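PDB 3GUY: short-chain dehydrogenase/reductase SDR from Vibrio parahaemolyticus, which probably catalyses NAD(P)-dependent oxidation or reduction, as other short-chain dehydrogenases/reductases do. Local coordinates for residues D22-R33 with C44-R54. The protein carries 2 engineered substitutions. Numbering follows the deposited sequence.
Sequences DAEGKATYLTGR and CLSNNVGYRAR. Engineered in segment 44-54: Arg54 (natural residue Cys).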
loop_
_atom_site.group_PDB
_atom_site.type_symbol
_atom_site.label_atom_id
_atom_site.label_comp_id
_atom_site.label_asym_id
_atom_site.label_seq_id
_atom_site.Cartn_x
_atom_site.Cartn_y
_atom_site.Cartn_z
ATOM N N ASP D 22 7.812 -16.261 -30.221
ATOM C CA ASP D 22 7.983 -17.117 -31.394
ATOM C C ASP D 22 8.684 -16.372 -32.545
ATOM O O ASP D 22 9.699 -16.843 -33.049
ATOM C CB ASP D 22 6.635 -17.624 -31.872
ATOM C CG ASP D 22 6.755 -18.544 -33.068
ATOM O OD1 ASP D 22 7.179 -19.689 -32.862
ATOM O OD2 ASP D 22 6.407 -18.128 -34.199
ATOM N N ALA D 23 8.125 -15.238 -32.965
ATOM C CA ALA D 23 8.773 -14.316 -33.921
ATOM C C ALA D 23 10.262 -14.003 -33.635
ATOM O O ALA D 23 10.988 -13.667 -34.568
ATOM C CB ALA D 23 8.005 -13.031 -33.997
ATOM N N GLU D 24 10.717 -14.087 -32.382
ATOM C CA GLU D 24 12.152 -13.935 -32.059
ATOM C C GLU D 24 12.899 -15.237 -32.196
ATOM O O GLU D 24 14.005 -15.373 -31.673
ATOM C CB GLU D 24 12.371 -13.499 -30.606
ATOM C CG GLU D 24 12.016 -12.088 -30.278
ATOM C CD GLU D 24 12.261 -11.793 -28.798
ATOM O OE1 GLU D 24 11.999 -12.653 -27.916
ATOM O OE2 GLU D 24 12.708 -10.669 -28.512
ATOM N N GLY D 25 12.275 -16.225 -32.826
ATOM C CA GLY D 25 12.856 -17.555 -32.923
ATOM C C GLY D 25 12.807 -18.436 -31.678
ATOM O O GLY D 25 13.333 -19.541 -31.715
ATOM N N LYS D 26 12.159 -18.013 -30.586
ATOM C CA LYS D 26 12.250 -18.787 -29.331
ATOM C C LYS D 26 11.185 -19.894 -29.177
ATOM O O LYS D 26 10.027 -19.731 -29.565
ATOM C CB LYS D 26 12.208 -17.852 -28.132
ATOM C CG LYS D 26 13.188 -16.686 -28.253
ATOM C CD LYS D 26 13.746 -16.266 -26.888
ATOM C CE LYS D 26 14.298 -14.841 -26.944
ATOM N NZ LYS D 26 14.455 -14.281 -25.593
ATOM N N ALA D 27 11.592 -21.023 -28.607
ATOM C CA ALA D 27 10.656 -22.127 -28.347
ATOM C C ALA D 27 9.653 -21.772 -27.232
ATOM O O ALA D 27 10.054 -21.390 -26.132
ATOM C CB ALA D 27 11.392 -23.386 -27.971
ATOM N N THR D 28 8.369 -21.959 -27.537
ATOM C CA THR D 28 7.248 -21.800 -26.600
ATOM C C THR D 28 6.453 -23.124 -26.372
ATOM O O THR D 28 6.323 -23.961 -27.286
ATOM C CB THR D 28 6.281 -20.756 -27.110
ATOM O OG1 THR D 28 5.714 -21.191 -28.365
ATOM C CG2 THR D 28 6.990 -19.436 -27.278
ATOM N N TYR D 29 5.975 -23.311 -25.137
ATOM C CA TYR D 29 4.992 -24.339 -24.768
ATOM C C TYR D 29 3.748 -23.659 -24.184
ATOM O O TYR D 29 3.836 -22.941 -23.194
ATOM C CB TYR D 29 5.593 -25.283 -23.744
ATOM C CG TYR D 29 4.792 -26.565 -23.582
ATOM C CD1 TYR D 29 5.053 -27.693 -24.396
ATOM C CD2 TYR D 29 3.772 -26.650 -22.650
ATOM C CE1 TYR D 29 4.326 -28.862 -24.255
ATOM C CE2 TYR D 29 3.040 -27.826 -22.496
ATOM C CZ TYR D 29 3.321 -28.930 -23.297
ATOM O OH TYR D 29 2.571 -30.076 -23.121
ATOM N N LEU D 30 2.608 -23.833 -24.840
ATOM C CA LEU D 30 1.409 -23.099 -24.521
ATOM C C LEU D 30 0.352 -23.940 -23.778
ATOM O O LEU D 30 0.079 -25.106 -24.131
ATOM C CB LEU D 30 0.786 -22.511 -25.774
ATOM C CG LEU D 30 1.681 -21.654 -26.685
ATOM C CD1 LEU D 30 0.792 -20.770 -27.513
ATOM C CD2 LEU D 30 2.717 -20.812 -25.975
ATOM N N THR D 31 -0.241 -23.345 -22.734
ATOM C CA THR D 31 -1.311 -24.020 -22.027
ATOM C C THR D 31 -2.522 -23.078 -21.918
ATOM O O THR D 31 -2.402 -21.841 -21.954
ATOM C CB THR D 31 -0.858 -24.621 -20.659
ATOM O OG1 THR D 31 -1.841 -25.573 -20.221
ATOM C CG2 THR D 31 -0.704 -23.537 -19.579
ATOM N N GLY D 32 -3.687 -23.688 -21.855
ATOM C CA GLY D 32 -4.978 -22.982 -21.758
ATOM C C GLY D 32 -6.020 -24.037 -21.474
ATOM O O GLY D 32 -5.680 -25.225 -21.311
ATOM N N ARG D 33 -7.291 -23.643 -21.439
ATOM C CA ARG D 33 -8.340 -24.619 -21.111
ATOM C C ARG D 33 -8.813 -25.370 -22.351
ATOM O O ARG D 33 -9.157 -26.541 -22.242
ATOM C CB ARG D 33 -9.479 -24.007 -20.273
ATOM C CG ARG D 33 -9.083 -23.884 -18.746
ATOM C CD ARG D 33 -10.275 -23.876 -17.753
ATOM N NE ARG D 33 -11.477 -23.190 -18.263
ATOM C CZ ARG D 33 -11.641 -21.866 -18.344
ATOM N NH1 ARG D 33 -10.679 -21.034 -17.970
ATOM N NH2 ARG D 33 -12.779 -21.358 -18.815
ATOM N N CYS D 44 -0.202 -20.536 -35.856
ATOM C CA CYS D 44 0.472 -19.288 -36.270
ATOM C C CYS D 44 1.966 -19.265 -35.954
ATOM O O CYS D 44 2.677 -18.384 -36.433
ATOM C CB CYS D 44 -0.114 -18.059 -35.578
ATOM S SG CYS D 44 -1.867 -17.939 -35.606
ATOM N N LEU D 45 2.433 -20.189 -35.131
ATOM C CA LEU D 45 3.800 -20.166 -34.664
ATOM C C LEU D 45 4.623 -21.099 -35.524
ATOM O O LEU D 45 4.065 -21.986 -36.187
ATOM C CB LEU D 45 3.853 -20.598 -33.199
ATOM C CG LEU D 45 2.823 -19.892 -32.303
ATOM C CD1 LEU D 45 2.986 -20.359 -30.852
ATOM C CD2 LEU D 45 2.909 -18.361 -32.431
ATOM N N SER D 46 5.939 -20.884 -35.535
ATOM C CA SER D 46 6.863 -21.721 -36.296
ATOM C C SER D 46 7.957 -22.387 -35.431
ATOM O O SER D 46 8.630 -23.297 -35.905
ATOM C CB SER D 46 7.534 -20.878 -37.377
ATOM O OG SER D 46 8.875 -20.600 -36.985
ATOM N N ASN D 47 8.160 -21.919 -34.197
ATOM C CA ASN D 47 9.143 -22.522 -33.252
ATOM C C ASN D 47 8.502 -23.152 -32.003
ATOM O O ASN D 47 9.191 -23.584 -31.069
ATOM C CB ASN D 47 10.155 -21.463 -32.869
ATOM C CG ASN D 47 10.690 -20.756 -34.099
ATOM O OD1 ASN D 47 11.172 -21.420 -35.026
ATOM N ND2 ASN D 47 10.527 -19.440 -34.163
ATOM N N ASN D 48 7.180 -23.234 -32.019
ATOM C CA ASN D 48 6.449 -23.831 -30.910
ATOM C C ASN D 48 6.740 -25.327 -30.745
ATOM O O ASN D 48 6.794 -26.085 -31.731
ATOM C CB ASN D 48 4.941 -23.579 -31.058
ATOM C CG ASN D 48 4.137 -24.325 -30.019
ATOM O OD1 ASN D 48 3.700 -25.446 -30.282
ATOM N ND2 ASN D 48 4.031 -23.754 -28.785
ATOM N N VAL D 49 6.900 -25.750 -29.489
ATOM C CA VAL D 49 7.278 -27.127 -29.174
ATOM C C VAL D 49 6.186 -27.829 -28.365
ATOM O O VAL D 49 6.464 -28.724 -27.591
ATOM C CB VAL D 49 8.614 -27.185 -28.402
ATOM C CG1 VAL D 49 9.768 -26.658 -29.290
ATOM C CG2 VAL D 49 8.514 -26.401 -27.109
ATOM N N GLY D 50 4.942 -27.422 -28.553
ATOM C CA GLY D 50 3.849 -28.098 -27.882
ATOM C C GLY D 50 2.889 -27.156 -27.199
ATOM O O GLY D 50 3.148 -25.962 -27.031
ATOM N N TYR D 51 1.741 -27.725 -26.892
ATOM C CA TYR D 51 0.680 -27.088 -26.155
ATOM C C TYR D 51 -0.103 -28.194 -25.460
ATOM O O TYR D 51 -0.132 -29.354 -25.941
ATOM C CB TYR D 51 -0.242 -26.304 -27.075
ATOM C CG TYR D 51 -0.927 -27.095 -28.189
ATOM C CD1 TYR D 51 -2.176 -27.671 -27.988
ATOM C CD2 TYR D 51 -0.345 -27.224 -29.463
ATOM C CE1 TYR D 51 -2.830 -28.379 -29.008
ATOM C CE2 TYR D 51 -0.988 -27.938 -30.503
ATOM C CZ TYR D 51 -2.233 -28.506 -30.263
ATOM O OH TYR D 51 -2.898 -29.199 -31.249
ATOM N N ARG D 52 -0.738 -27.863 -24.346
ATOM C CA ARG D 52 -1.549 -28.846 -23.644
ATOM C C ARG D 52 -2.665 -28.142 -22.895
ATOM O O ARG D 52 -2.405 -27.208 -22.140
ATOM C CB ARG D 52 -0.681 -29.597 -22.666
ATOM C CG ARG D 52 -1.320 -30.830 -22.119
ATOM C CD ARG D 52 -0.363 -31.534 -21.252
ATOM N NE ARG D 52 -0.940 -32.743 -20.671
ATOM C CZ ARG D 52 -0.368 -33.452 -19.705
ATOM N NH1 ARG D 52 0.786 -33.077 -19.164
ATOM N NH2 ARG D 52 -0.973 -34.538 -19.254
ATOM N N ALA D 53 -3.894 -28.575 -23.134
ATOM C CA ALA D 53 -5.051 -28.084 -22.392
ATOM C C ALA D 53 -4.934 -28.527 -20.962
ATOM O O ALA D 53 -4.748 -29.725 -20.707
ATOM C CB ALA D 53 -6.344 -28.636 -23.003
ATOM N N ARG D 54 -5.050 -27.587 -20.011
ATOM C CA ARG D 54 -5.011 -27.910 -18.598
ATOM C C ARG D 54 -5.974 -27.014 -17.817
ATOM O O ARG D 54 -6.199 -25.867 -18.195
ATOM C CB ARG D 54 -3.617 -27.700 -18.014
ATOM C CG ARG D 54 -2.438 -28.376 -18.720
ATOM C CD ARG D 54 -2.036 -29.661 -18.099
ATOM N NE ARG D 54 -2.995 -30.712 -18.401
ATOM C CZ ARG D 54 -3.057 -31.891 -17.776
ATOM N NH1 ARG D 54 -3.954 -32.774 -18.158
ATOM N NH2 ARG D 54 -2.236 -32.190 -16.780
HETATM O O HOH W 1 2.640 -31.114 -20.505
HETATM O O HOH W 2 -4.011 -24.243 -18.837
#
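Leu45 meets Leu30 tip to tip, CD1 to CD1 at 4.0 Å, and lays its CD2 methyl against Asp22 CB. The next two backbone amides are taken by the Asp22 carboxylate: Ser46 N reaches OD2, and Asn47 N gives a 2.8 Å bond to the syn lone pair of Asp22 OD1. Asn47 ND2 and Gly25 N reach Asp22 O from opposite faces of its plane, Gly25 N within the Schellman motif ending helix 12-23. Asn48, with CG anti to its backbone N (chi1 173°), sets its amide across Thr28; Asn48 ND2 donates to Thr28 OG1 at 3.1 Å and also to Gly50 O, while OD1 closes an Asx turn with Gly50 N. Val49 N to Thr28 O (2.9 Å) is nearly straight. Gly50 O accepts Leu30 N, and the bare Gly50 backbone lies under one face of the Tyr29 ring. Past Tyr51, Arg52 CB packs 3.3 Å from Tyr29 OH, and a water joins that hydroxyl to Arg52 NH1. Thr31 OG1 donates to Arg52 O at 2.6 Å. Engineered Arg54 bonds Gly32 O through its N and Glu61 O through NH2. Strand 51-53 forms the edge of the Rossmann-fold sheet, parallel to strand 28-32, with helix 35-42 over Leu30 and Tyr51 and helix 59-67 against Tyr29 and Thr31.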